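Local coordinates for protein BA42 (Bizionia argentinensis, PDB 4OA3) that binds calcium ions as a stand-alone TPM domain, although its biological function remains unknown, at residues F45-D50 with L67-V72. Sequence-based numbering, arbitrary orientation.
Sequences FDRAMD and LIYVAV
The phenol ring of Tyr69 is met obliquely by Ala48 at its root and by the aliphatic part of Arg47 at its far end. The guanidinium plane of Arg47 stands perpendicular to the ring (90°), and the two side chains cross at about a right angle. What touches is methylene rather than charge: Arg47 CG sits 3.6 Å from Tyr69 OH and 3.8 Å from Tyr69 CE2. With CG of Tyr69 anti to the backbone N (chi1 168°), the ring lies along its own strand toward the C-terminal end, across the helix, and Ala48 CB rests 4.0 Å from Tyr69 CB. The small alanine lets the backbones approach to 6.0 Å between the CA atoms of Ala48 and Tyr69. Leu67 flanks this pair, its CD2 3.6 Å from Ala48 O. No hydrogen bond crosses the interface; instead, Glu37 joins its polar ends, taking a salt bridge from Arg47 NH2 and hydrogen-bonding Tyr69 OH, which also bonds Ser40 OG. Replacing Tyr69 with an alanine would probably leave Arg47 CG without its aromatic neighbour and Glu37 and Ser40 without their shared hydroxyl partner. Here a helix packs on a sheet through a small residue and one long aromatic, joining helix 44-54 to strand 65-71 within the beta-alpha-beta crossover that starts from strand 31-37 of the TPM domain.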
# COMPACT_ATOMS: atom_id res chain seq x y z
N PHE A 45 -7.76 -7.83 8.89
CA PHE A 45 -7.29 -6.55 9.42
C PHE A 45 -6.22 -6.78 10.48
O PHE A 45 -5.16 -6.14 10.42
CB PHE A 45 -8.47 -5.77 10.01
CG PHE A 45 -8.13 -4.39 10.50
CD1 PHE A 45 -7.81 -4.17 11.83
CD2 PHE A 45 -8.12 -3.32 9.63
CE1 PHE A 45 -7.54 -2.88 12.30
CE2 PHE A 45 -7.87 -2.02 10.10
CZ PHE A 45 -7.57 -1.82 11.42
N ASP A 46 -6.45 -7.70 11.45
CA ASP A 46 -5.48 -8.02 12.48
C ASP A 46 -4.19 -8.55 11.84
O ASP A 46 -3.10 -8.21 12.31
CB ASP A 46 -6.01 -9.04 13.52
CG ASP A 46 -6.81 -8.41 14.65
OD1 ASP A 46 -7.30 -7.28 14.48
OD2 ASP A 46 -6.95 -9.06 15.71
N ARG A 47 -4.29 -9.38 10.81
CA ARG A 47 -3.08 -9.89 10.18
C ARG A 47 -2.32 -8.72 9.53
O ARG A 47 -1.10 -8.62 9.67
CB ARG A 47 -3.40 -10.98 9.14
CG ARG A 47 -2.19 -11.45 8.32
CD ARG A 47 -1.05 -11.96 9.16
NE ARG A 47 0.07 -12.41 8.33
CZ ARG A 47 1.30 -12.64 8.78
NH1 ARG A 47 1.59 -12.51 10.07
NH2 ARG A 47 2.27 -12.99 7.94
N ALA A 48 -3.02 -7.87 8.79
CA ALA A 48 -2.34 -6.72 8.17
C ALA A 48 -1.68 -5.81 9.22
O ALA A 48 -0.58 -5.33 9.00
CB ALA A 48 -3.33 -5.92 7.36
N MET A 49 -2.32 -5.61 10.38
CA MET A 49 -1.78 -4.82 11.48
C MET A 49 -0.50 -5.50 12.02
O MET A 49 0.49 -4.80 12.24
CB MET A 49 -2.83 -4.74 12.59
CG MET A 49 -2.44 -3.87 13.72
SD MET A 49 -3.89 -3.37 14.71
CE MET A 49 -4.35 -4.89 15.37
N ASP A 50 -0.49 -6.83 12.16
CA ASP A 50 0.72 -7.54 12.59
C ASP A 50 1.83 -7.35 11.56
O ASP A 50 2.99 -7.15 11.92
CB ASP A 50 0.46 -9.05 12.79
CG ASP A 50 -0.41 -9.44 13.98
OD1 ASP A 50 -0.48 -8.66 14.95
OD2 ASP A 50 -0.94 -10.54 13.97
N LEU A 67 0.13 0.17 4.39
CA LEU A 67 0.42 -1.14 3.86
C LEU A 67 -0.75 -1.59 3.00
O LEU A 67 -1.90 -1.57 3.45
CB LEU A 67 0.59 -2.16 5.01
CG LEU A 67 0.84 -3.60 4.59
CD1 LEU A 67 2.14 -3.74 3.82
CD2 LEU A 67 0.87 -4.51 5.81
N ILE A 68 -0.45 -2.02 1.78
CA ILE A 68 -1.35 -2.74 0.91
C ILE A 68 -0.99 -4.22 1.09
O ILE A 68 0.02 -4.70 0.60
CB ILE A 68 -1.26 -2.32 -0.54
CG1 ILE A 68 -1.59 -0.84 -0.66
CG2 ILE A 68 -2.19 -3.18 -1.42
CD1 ILE A 68 -1.33 -0.26 -2.11
N TYR A 69 -1.81 -4.90 1.87
CA TYR A 69 -1.63 -6.30 2.20
C TYR A 69 -2.46 -7.17 1.26
O TYR A 69 -3.66 -6.93 1.13
CB TYR A 69 -2.07 -6.52 3.65
CG TYR A 69 -2.20 -7.97 4.03
CD1 TYR A 69 -3.38 -8.65 3.82
CD2 TYR A 69 -1.12 -8.67 4.53
CE1 TYR A 69 -3.49 -10.01 4.08
CE2 TYR A 69 -1.24 -10.01 4.88
CZ TYR A 69 -2.40 -10.70 4.53
OH TYR A 69 -2.62 -12.03 4.83
N VAL A 70 -1.84 -8.13 0.62
CA VAL A 70 -2.53 -9.03 -0.29
C VAL A 70 -2.34 -10.49 0.08
O VAL A 70 -1.22 -10.94 0.26
CB VAL A 70 -2.11 -8.80 -1.74
CG1 VAL A 70 -2.98 -9.61 -2.70
CG2 VAL A 70 -2.15 -7.32 -2.10
N ALA A 71 -3.47 -11.23 0.13
CA ALA A 71 -3.51 -12.67 0.28
C ALA A 71 -3.75 -13.19 -1.14
O ALA A 71 -4.87 -13.10 -1.63
CB ALA A 71 -4.64 -13.08 1.22
N VAL A 72 -2.70 -13.68 -1.79
CA VAL A 72 -2.74 -14.00 -3.22
C VAL A 72 -3.61 -15.19 -3.62
O VAL A 72 -4.26 -15.12 -4.66
CB VAL A 72 -1.32 -14.08 -3.83
CG1 VAL A 72 -1.39 -14.29 -5.35
CG2 VAL A 72 -0.52 -12.80 -3.51